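Local coordinates for SPD1 nuclease (Streptococcus pyogenes, PDB 2XGR), which is a secreted, prophage-encoded streptococcal nuclease that probably cuts DNA with the help of a metal ion, as other His-Me finger endonucleases do, at residues 62-67 / 134-139; 161-166 / 213-218; 194-199 / 231-236. All coordinates share one frame; numbering follows the deposited sequence. Where two conformers were deposited one is given.

Contact 1 of 3, residues 62-67 / 134-139; sequences LQLGEL and PRNLVA
P134 meets L67 at a short 3-10 turn that leads into strand 137-139. Paired with strand 119-121, this strand belongs to what family and topology suggest is the ββα-metal finger of a His-Me finger nuclease. Strand 61-64, from the large antiparallel sheet, and the loop after it lie against the turn. L67 crosses the proline at about a right angle, with CD1 4.1 Å from P134 CG. The carbonyl of P134 accepts a bond from L137 N.

R135 makes the largest contribution. With chi1 at -69° its CG sits beside its own backbone N and comes within 3.7 Å of L67 CG. L67 CG also stands over one face of the guanidinium, offset toward the rim, whereas G65 O lies at the edge of that group. On the aliphatic stem, R135 CB reaches L64 CB at 3.9 Å. The charged end turns aside, NH1 forming a salt bridge with E133. N136 contributes CB, which touches L64 CD2, while its OD1 is held by the hydroxyl of S76 and the backbone N of V123. No direct hydrogen bond joins the two segments; instead a water sits 2.7 Å from G65 O and 2.8 Å from R135 O.

Contact 2 of 3, residues 161-166 / 213-218; sequences LYYENR and IRLNSN
Y162, Y163 and R166, on one flank of helix 160-173, pack against the turn that leaves strand 209-214, and L215 of that turn enters between the last two. Its two methyl branches divide the work. CD1 lies at the edge of the Y163 ring, 3.9 Å from Y163 CD1, and also touches the Y163 carbonyl, while CD2 rests 3.8 Å from R166 CB.

Y162 reaches the carbonyls of the turn: chi1 of 171° sets CG anti to the backbone N, and at the far end of the ring Y162 OH is 3.0 Å from L215 O and 3.2 Å from N216 O. A water that accepts from N216 ND2 is only weakly bonded to this hydroxyl. On the helix side Y162 CD2 stands over the centre of the Y163 ring. Y162 CE1 stands over the centre of the R166 guanidinium, and R166 NH1 lies over the Y162 ring, offset toward its rim. R166 NH1 donates to Y162 O at 3.0 Å, nearly straight at 166°, with the acceptor in the guanidinium plane; a second acceptor, D154 O, shares NH1.

This is a helix laid on one face of the large antiparallel sheet of a His-Me finger family nuclease: beneath it Y163 also packs on L199 and Y201 of strand 196-204 and on V230 of strand 228-233. The turn itself is gripped by the carboxylate of E220, whose two oxygens bond L215 N and S217 N separately. S217 OG donates to Y163 OH across 3.0 Å, and it is itself bonded to K219 N, while the tyrosine hydroxyl is bonded to P157 O. Beside this bond S217 CB lies 3.7 Å from Y163 CE1.

Contact 3 of 3, residues 194-199 / 231-236; sequences PRQIEL and ILENSA
I197 and L232 face each other as a hydrogen-bonded antiparallel pair, and this is the tight part of the contact. I197 N reaches L232 O at 2.8 Å and L232 N returns to I197 O at 2.9 Å, the second bond nearly straight at 172°, so the two backbones are clamped together. On the same face of the sheet the L199 and L232 side chains cross obliquely, CD1 of L199 3.9 Å from CD1 of L232, and these apolar groups are buried under M160 of helix 160-173; L144 of helix 142-146 packs on I197 and L232.

The other face, carrying Q196 and E233, is more open. These two side chains run side by side in the same direction from a non-hydrogen-bonded pair. Q196 is extended beyond CG, whereas E233 is bent, chi2 of -66° turning CD back. Q196 NE2 donates to the syn side of E233 OE2 at 2.9 Å, though the amide and carboxylate planes are 62° apart. I231 CG2 packs on Q196 CD, the methyl lying beside the amide. A water bonded to both R195 O and E233 OE1 marks the solvent side; R195 starts away from the other segment, and its NE forms a salt bridge with E191.

Past the strand end the fit is close again. N234 N donates to R195 O at 2.8 Å from above the carbonyl plane. The side chain has CG anti to its backbone N, and N234 ND2 donates to P194 O at 2.9 Å, in the plane of that carbonyl. ND2 also bonds A139 O, and OD1 bonds T141 N; a single asparagine amide therefore ties this strand pair to strand 137-139 and to T141, just before helix 142-146, where the central antiparallel sheet meets the probable ββα-metal finger of the His-Me finger fold.

Overall arrangement
The three contacts sample one antiparallel sheet at different depths. Contact 2 is the most buried, contact 1 is partly buried on the other side of the chain's centre, and contact 3 has one apolar and one solvent-facing side. Their chemistry follows: contact 1 has no direct hydrogen bond and relies on aliphatic touch and a water, contact 2 combines apolar packing with a hydroxyl-to-hydroxyl bond, and contact 3 is held chiefly by backbone pairing. Contact 3 touches both others. Y163 packs on L232 from the helix side, while V138 CG2 reaches P194 and I197. Contacts 1 and 2 stay about 8 Å apart at their nearest atoms.

Contact 1 of 3, residues 62-67 / 134-139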
loop_
_atom_site.group_PDB
_atom_site.type_symbol
_atom_site.label_atom_id
_atom_site.label_comp_id
_atom_site.label_asym_id
_atom_site.label_seq_id
_atom_site.Cartn_x
_atom_site.Cartn_y
_atom_site.Cartn_z
ATOM N N LEU A 62 9.048 -6.306 -8.143
ATOM C CA LEU A 62 7.761 -5.639 -8.211
ATOM C C LEU A 62 6.930 -6.456 -9.171
ATOM O O LEU A 62 7.333 -6.717 -10.274
ATOM C CB LEU A 62 7.953 -4.222 -8.723
ATOM C CG LEU A 62 6.687 -3.418 -9.037
ATOM C CD1 LEU A 62 5.951 -3.127 -7.715
ATOM C CD2 LEU A 62 7.077 -2.119 -9.757
ATOM N N GLN A 63 5.794 -6.935 -8.683
ATOM C CA GLN A 63 4.886 -7.718 -9.522
ATOM C C GLN A 63 3.563 -6.963 -9.661
ATOM O O GLN A 63 2.966 -6.616 -8.652
ATOM C CB GLN A 63 4.767 -9.108 -8.872
ATOM C CG GLN A 63 4.148 -10.131 -9.853
ATOM C CD GLN A 63 4.632 -11.585 -9.643
ATOM O OE1 GLN A 63 3.938 -12.503 -10.091
ATOM N NE2 GLN A 63 5.773 -11.807 -8.951
ATOM N N LEU A 64 3.067 -6.758 -10.885
ATOM C CA LEU A 64 1.849 -6.009 -11.082
ATOM C C LEU A 64 0.791 -6.955 -11.622
ATOM O O LEU A 64 1.030 -7.603 -12.626
ATOM C CB LEU A 64 2.085 -4.908 -12.100
ATOM C CG LEU A 64 3.120 -3.827 -11.691
ATOM C CD1 LEU A 64 3.343 -2.779 -12.828
ATOM C CD2 LEU A 64 2.671 -3.195 -10.384
ATOM N N GLY A 65 -0.401 -6.947 -11.069
ATOM C CA GLY A 65 -1.410 -7.817 -11.636
ATOM C C GLY A 65 -1.864 -7.330 -13.017
ATOM O O GLY A 65 -1.637 -6.205 -13.400
ATOM N N GLU A 66 -2.432 -8.237 -13.802
ATOM C CA GLU A 66 -3.005 -7.819 -15.123
ATOM C C GLU A 66 -4.087 -6.717 -15.012
ATOM O O GLU A 66 -4.758 -6.538 -13.962
ATOM C CB GLU A 66 -3.650 -9.085 -15.790
ATOM C CG GLU A 66 -4.973 -9.385 -15.054
ATOM C CD GLU A 66 -5.563 -10.717 -15.362
ATOM O OE1 GLU A 66 -5.564 -11.097 -16.548
ATOM O OE2 GLU A 66 -5.997 -11.393 -14.403
ATOM N N LEU A 67 -4.237 -5.919 -16.068
ATOM C CA LEU A 67 -5.469 -5.162 -16.215
ATOM C C LEU A 67 -6.554 -6.130 -16.610
ATOM O O LEU A 67 -6.334 -7.002 -17.459
ATOM C CB LEU A 67 -5.332 -4.106 -17.306
ATOM C CG LEU A 67 -4.262 -3.041 -17.030
ATOM C CD1 LEU A 67 -4.251 -2.061 -18.225
ATOM C CD2 LEU A 67 -4.645 -2.267 -15.718
ATOM N N PRO A 134 -0.680 1.923 -15.633
ATOM C CA PRO A 134 -2.065 1.747 -15.230
ATOM C C PRO A 134 -2.267 0.582 -14.264
ATOM O O PRO A 134 -3.288 0.576 -13.554
ATOM C CB PRO A 134 -2.798 1.475 -16.570
ATOM C CG PRO A 134 -1.732 1.140 -17.497
ATOM C CD PRO A 134 -0.543 1.939 -17.095
ATOM N N ARG A 135 -1.409 -0.427 -14.343
ATOM C CA ARG A 135 -1.547 -1.597 -13.408
ATOM C C ARG A 135 -1.208 -1.260 -11.958
ATOM O O ARG A 135 -1.476 -2.058 -11.054
ATOM C CB ARG A 135 -0.621 -2.708 -13.800
ATOM C CG ARG A 135 -1.117 -3.311 -15.130
ATOM C CD ARG A 135 0.015 -4.196 -15.648
ATOM N NE ARG A 135 -0.267 -4.526 -17.028
ATOM C CZ ARG A 135 -0.068 -3.749 -18.098
ATOM N NH1 ARG A 135 0.292 -2.426 -18.027
ATOM N NH2 ARG A 135 -0.234 -4.344 -19.279
ATOM N N ASN A 136 -0.665 -0.057 -11.746
ATOM C CA ASN A 136 -0.440 0.464 -10.378
ATOM C C ASN A 136 -1.273 1.715 -10.069
ATOM O O ASN A 136 -0.998 2.473 -9.124
ATOM C CB ASN A 136 1.063 0.767 -10.217
ATOM C CG ASN A 136 1.447 0.977 -8.763
ATOM O OD1 ASN A 136 1.105 0.128 -7.928
ATOM N ND2 ASN A 136 2.059 2.183 -8.410
ATOM N N LEU A 137 -2.389 1.936 -10.803
ATOM C CA LEU A 137 -3.206 3.118 -10.577
ATOM C C LEU A 137 -4.686 2.725 -10.478
ATOM O O LEU A 137 -5.128 1.894 -11.275
ATOM C CB LEU A 137 -3.071 4.117 -11.756
ATOM C CG LEU A 137 -1.698 4.812 -11.879
ATOM C CD1 LEU A 137 -1.552 5.546 -13.217
ATOM C CD2 LEU A 137 -1.501 5.774 -10.688
ATOM N N VAL A 138 -5.421 3.362 -9.581
ATOM C CA VAL A 138 -6.900 3.302 -9.507
ATOM C C VAL A 138 -7.460 4.691 -9.209
ATOM O O VAL A 138 -6.816 5.538 -8.554
ATOM C CB VAL A 138 -7.381 2.295 -8.434
ATOM C CG1 VAL A 138 -6.878 0.875 -8.760
ATOM C CG2 VAL A 138 -6.898 2.723 -7.034
ATOM N N ALA A 139 -8.719 4.918 -9.611
ATOM C CA ALA A 139 -9.424 6.102 -9.227
ATOM C C ALA A 139 -9.489 6.150 -7.711
ATOM O O ALA A 139 -9.954 5.195 -7.088
ATOM C CB ALA A 139 -10.848 6.016 -9.786
HETATM O O HOH W 1 -2.842 -4.469 -11.669
#

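Contact 2 of 3, residues 161-166 / 213-218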
loop_
_atom_site.group_PDB
_atom_site.type_symbol
_atom_site.label_atom_id
_atom_site.label_comp_id
_atom_site.label_asym_id
_atom_site.label_seq_id
_atom_site.Cartn_x
_atom_site.Cartn_y
_atom_site.Cartn_z
ATOM N N LEU A 161 -1.215 7.252 2.982
ATOM C CA LEU A 161 0.083 7.878 3.345
ATOM C C LEU A 161 0.508 7.574 4.788
ATOM O O LEU A 161 1.690 7.340 5.058
ATOM C CB LEU A 161 -0.045 9.431 3.128
ATOM C CG LEU A 161 1.195 10.272 3.432
ATOM C CD1 LEU A 161 2.327 9.934 2.449
ATOM C CD2 LEU A 161 0.781 11.760 3.367
ATOM N N TYR A 162 -0.457 7.513 5.716
ATOM C CA TYR A 162 -0.189 7.185 7.115
ATOM C C TYR A 162 0.599 5.886 7.160
ATOM O O TYR A 162 1.630 5.764 7.872
ATOM C CB TYR A 162 -1.586 6.952 7.830
ATOM C CG TYR A 162 -1.447 6.403 9.234
ATOM C CD1 TYR A 162 -1.503 7.263 10.349
ATOM C CD2 TYR A 162 -1.183 5.045 9.466
ATOM C CE1 TYR A 162 -1.392 6.791 11.626
ATOM C CE2 TYR A 162 -1.010 4.573 10.764
ATOM C CZ TYR A 162 -1.123 5.481 11.836
ATOM O OH TYR A 162 -0.911 5.034 13.129
ATOM N N TYR A 163 0.150 4.905 6.393
ATOM C CA TYR A 163 0.755 3.550 6.510
ATOM C C TYR A 163 2.103 3.522 5.760
ATOM O O TYR A 163 3.108 2.988 6.260
ATOM C CB TYR A 163 -0.184 2.481 5.872
ATOM C CG TYR A 163 -1.469 2.447 6.674
ATOM C CD1 TYR A 163 -1.584 1.665 7.837
ATOM C CD2 TYR A 163 -2.482 3.310 6.328
ATOM C CE1 TYR A 163 -2.730 1.764 8.652
ATOM C CE2 TYR A 163 -3.684 3.408 7.129
ATOM C CZ TYR A 163 -3.779 2.611 8.290
ATOM O OH TYR A 163 -4.916 2.774 9.049
ATOM N N GLU A 164 2.128 4.053 4.533
ATOM C CA GLU A 164 3.350 3.989 3.724
ATOM C C GLU A 164 4.503 4.803 4.335
ATOM O O GLU A 164 5.615 4.322 4.354
ATOM C CB GLU A 164 3.059 4.484 2.305
ATOM C CG GLU A 164 2.187 3.421 1.554
ATOM C CD GLU A 164 2.004 3.769 0.065
ATOM O OE1 GLU A 164 1.616 2.817 -0.664
ATOM O OE2 GLU A 164 2.251 4.941 -0.337
ATOM N N ASN A 165 4.238 5.981 4.906
ATOM C CA ASN A 165 5.312 6.719 5.565
ATOM C C ASN A 165 5.871 5.941 6.761
ATOM O O ASN A 165 7.084 5.971 7.050
ATOM C CB ASN A 165 4.840 8.124 6.043
ATOM C CG ASN A 165 4.901 9.201 4.925
ATOM O OD1 ASN A 165 4.649 10.434 5.161
ATOM N ND2 ASN A 165 5.213 8.767 3.734
ATOM N N ARG A 166 5.004 5.267 7.480
ATOM C CA ARG A 166 5.511 4.522 8.634
ATOM C C ARG A 166 6.269 3.291 8.195
ATOM O O ARG A 166 7.284 2.957 8.832
ATOM C CB ARG A 166 4.346 4.189 9.556
ATOM C CG ARG A 166 3.856 5.427 10.330
ATOM C CD ARG A 166 2.568 5.188 11.070
ATOM N NE ARG A 166 2.256 6.392 11.909
ATOM C CZ ARG A 166 1.885 7.579 11.406
ATOM N NH1 ARG A 166 1.678 7.808 10.111
ATOM N NH2 ARG A 166 1.666 8.605 12.234
ATOM N N ILE A 213 4.873 -6.301 11.481
ATOM C CA ILE A 213 5.162 -4.876 11.623
ATOM C C ILE A 213 3.925 -4.166 12.197
ATOM O O ILE A 213 2.814 -4.380 11.716
ATOM C CB ILE A 213 5.463 -4.272 10.226
ATOM C CG1 ILE A 213 6.818 -4.777 9.713
ATOM C CG2 ILE A 213 5.536 -2.679 10.377
ATOM C CD1 ILE A 213 7.140 -4.566 8.180
ATOM N N ARG A 214 4.117 -3.330 13.228
ATOM C CA ARG A 214 2.995 -2.601 13.836
ATOM C C ARG A 214 3.140 -1.124 13.570
ATOM O O ARG A 214 4.185 -0.552 13.806
ATOM C CB ARG A 214 2.987 -2.826 15.387
ATOM C CG ARG A 214 3.117 -4.336 15.748
ATOM C CD ARG A 214 1.880 -5.060 16.286
ATOM N NE ARG A 214 2.335 -6.370 16.791
ATOM C CZ ARG A 214 1.891 -7.558 16.375
ATOM N NH1 ARG A 214 0.879 -7.630 15.517
ATOM N NH2 ARG A 214 2.449 -8.681 16.846
ATOM N N LEU A 215 2.141 -0.591 12.892
ATOM C CA LEU A 215 2.122 0.825 12.559
ATOM C C LEU A 215 1.228 1.668 13.463
ATOM O O LEU A 215 1.120 2.890 13.233
ATOM C CB LEU A 215 1.702 1.001 11.099
ATOM C CG LEU A 215 2.538 0.159 10.111
ATOM C CD1 LEU A 215 2.090 0.513 8.650
ATOM C CD2 LEU A 215 4.007 0.448 10.309
ATOM N N ASN A 216 0.738 1.065 14.549
ATOM C CA ASN A 216 -0.058 1.763 15.578
ATOM C C ASN A 216 -1.429 2.285 15.150
ATOM O O ASN A 216 -1.918 3.293 15.638
ATOM C CB ASN A 216 0.773 2.854 16.304
ATOM C CG ASN A 216 0.286 3.051 17.710
ATOM O OD1 ASN A 216 0.138 2.046 18.426
ATOM N ND2 ASN A 216 0.084 4.335 18.151
ATOM N N SER A 217 -2.079 1.593 14.207
ATOM C CA SER A 217 -3.406 1.992 13.801
ATOM C C SER A 217 -4.409 0.969 14.389
ATOM O O SER A 217 -4.153 -0.243 14.277
ATOM C CB SER A 217 -3.395 1.882 12.270
ATOM O OG SER A 217 -4.636 1.710 11.787
ATOM N N ASN A 218 -5.640 1.408 14.609
ATOM C CA ASN A 218 -6.680 0.458 15.071
ATOM C C ASN A 218 -7.245 -0.434 13.930
ATOM O O ASN A 218 -8.062 -1.313 14.206
ATOM C CB ASN A 218 -7.879 1.240 15.652
ATOM C CG ASN A 218 -7.543 1.954 16.907
ATOM O OD1 ASN A 218 -6.734 1.494 17.729
ATOM N ND2 ASN A 218 -8.108 3.141 17.052
HETATM O O HOH W 2 0.189 6.465 16.036
#

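Contact 3 of 3, residues 194-199 / 231-236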
loop_
_atom_site.group_PDB
_atom_site.type_symbol
_atom_site.label_atom_id
_atom_site.label_comp_id
_atom_site.label_asym_id
_atom_site.label_seq_id
_atom_site.Cartn_x
_atom_site.Cartn_y
_atom_site.Cartn_z
ATOM N N PRO A 194 -12.511 1.293 -7.215
ATOM C CA PRO A 194 -12.672 0.332 -6.099
ATOM C C PRO A 194 -13.348 0.928 -4.891
ATOM O O PRO A 194 -13.084 2.043 -4.544
ATOM C CB PRO A 194 -11.199 -0.074 -5.725
ATOM C CG PRO A 194 -10.356 1.133 -6.197
ATOM C CD PRO A 194 -11.147 1.831 -7.348
ATOM N N ARG A 195 -14.205 0.178 -4.196
ATOM C CA ARG A 195 -14.828 0.651 -2.972
ATOM C C ARG A 195 -13.843 0.707 -1.824
ATOM O O ARG A 195 -14.031 1.465 -0.873
ATOM C CB ARG A 195 -15.923 -0.344 -2.586
ATOM C CG ARG A 195 -17.054 -0.337 -3.630
ATOM C CD ARG A 195 -18.122 0.557 -3.222
ATOM N NE ARG A 195 -19.205 0.576 -4.251
ATOM C CZ ARG A 195 -20.394 1.130 -4.039
ATOM N NH1 ARG A 195 -20.619 1.660 -2.839
ATOM N NH2 ARG A 195 -21.326 1.197 -5.029
ATOM N N GLN A 196 -12.859 -0.196 -1.890
ATOM C CA GLN A 196 -11.909 -0.373 -0.805
ATOM C C GLN A 196 -10.534 -0.667 -1.389
ATOM O O GLN A 196 -10.394 -1.137 -2.521
ATOM C CB GLN A 196 -12.266 -1.560 0.127
ATOM C CG GLN A 196 -13.599 -1.373 0.817
ATOM C CD GLN A 196 -14.031 -2.618 1.516
ATOM O OE1 GLN A 196 -13.783 -3.739 1.042
ATOM N NE2 GLN A 196 -14.648 -2.447 2.672
ATOM N N ILE A 197 -9.486 -0.385 -0.593
ATOM C CA ILE A 197 -8.139 -0.858 -0.960
ATOM C C ILE A 197 -7.574 -1.630 0.217
ATOM O O ILE A 197 -7.687 -1.187 1.373
ATOM C CB ILE A 197 -7.175 0.418 -1.185
ATOM C CG1 ILE A 197 -7.773 1.348 -2.252
ATOM C CG2 ILE A 197 -5.715 -0.036 -1.521
ATOM C CD1 ILE A 197 -7.728 0.842 -3.708
ATOM N N GLU A 198 -6.974 -2.786 -0.070
ATOM C CA GLU A 198 -6.387 -3.639 0.966
ATOM C C GLU A 198 -4.869 -3.451 0.962
ATOM O O GLU A 198 -4.248 -3.726 -0.078
ATOM C CB GLU A 198 -6.643 -5.106 0.587
ATOM C CG GLU A 198 -6.113 -6.071 1.595
ATOM C CD GLU A 198 -6.113 -7.527 1.131
ATOM O OE1 GLU A 198 -7.083 -8.227 1.501
ATOM O OE2 GLU A 198 -5.131 -8.001 0.482
ATOM N N LEU A 199 -4.269 -3.015 2.091
ATOM C CA LEU A 199 -2.853 -2.950 2.224
ATOM C C LEU A 199 -2.408 -4.151 3.032
ATOM O O LEU A 199 -2.878 -4.336 4.143
ATOM C CB LEU A 199 -2.475 -1.676 3.073
ATOM C CG LEU A 199 -2.633 -0.324 2.340
ATOM C CD1 LEU A 199 -4.138 0.054 2.153
ATOM C CD2 LEU A 199 -1.928 0.774 3.166
ATOM N N ILE A 231 -7.764 -2.563 5.722
ATOM C CA ILE A 231 -8.727 -2.306 4.624
ATOM C C ILE A 231 -9.202 -0.862 4.749
ATOM O O ILE A 231 -9.741 -0.456 5.795
ATOM C CB ILE A 231 -9.979 -3.282 4.691
ATOM C CG1 ILE A 231 -9.507 -4.718 4.533
ATOM C CG2 ILE A 231 -11.053 -2.880 3.613
ATOM C CD1 ILE A 231 -10.593 -5.788 4.812
ATOM N N LEU A 232 -8.918 -0.064 3.735
ATOM C CA LEU A 232 -9.330 1.335 3.745
ATOM C C LEU A 232 -10.443 1.580 2.773
ATOM O O LEU A 232 -10.475 0.990 1.680
ATOM C CB LEU A 232 -8.134 2.249 3.365
ATOM C CG LEU A 232 -6.943 2.143 4.304
ATOM C CD1 LEU A 232 -5.780 3.119 3.849
ATOM C CD2 LEU A 232 -7.375 2.527 5.702
ATOM N N GLU A 233 -11.356 2.469 3.161
ATOM C CA GLU A 233 -12.468 2.819 2.275
ATOM C C GLU A 233 -12.056 3.858 1.262
ATOM O O GLU A 233 -11.384 4.858 1.606
ATOM C CB GLU A 233 -13.685 3.367 3.129
ATOM C CG GLU A 233 -14.237 2.413 4.158
ATOM C CD GLU A 233 -14.900 1.154 3.572
ATOM O OE1 GLU A 233 -15.560 1.227 2.504
ATOM O OE2 GLU A 233 -14.694 0.067 4.177
ATOM N N ASN A 234 -12.501 3.687 0.020
ATOM C CA ASN A 234 -12.248 4.655 -1.030
ATOM C C ASN A 234 -13.483 5.581 -1.075
ATOM O O ASN A 234 -14.420 5.355 -1.865
ATOM C CB ASN A 234 -12.017 3.976 -2.366
ATOM C CG ASN A 234 -11.496 4.916 -3.446
ATOM O OD1 ASN A 234 -11.100 6.071 -3.160
ATOM N ND2 ASN A 234 -11.399 4.407 -4.668
ATOM N N SER A 235 -13.472 6.576 -0.186
ATOM C CA SER A 235 -14.534 7.574 -0.031
ATOM C C SER A 235 -13.919 8.836 0.575
ATOM O O SER A 235 -12.713 8.855 0.903
ATOM C CB SER A 235 -15.645 7.005 0.897
ATOM O OG SER A 235 -15.115 6.716 2.174
ATOM N N ALA A 236 -14.740 9.852 0.814
ATOM C CA ALA A 236 -14.235 11.052 1.494
ATOM C C ALA A 236 -15.395 11.744 2.178
ATOM O O ALA A 236 -16.520 11.683 1.659
ATOM C CB ALA A 236 -13.615 12.010 0.500
HETATM O O HOH W 3 -16.294 2.663 0.054
#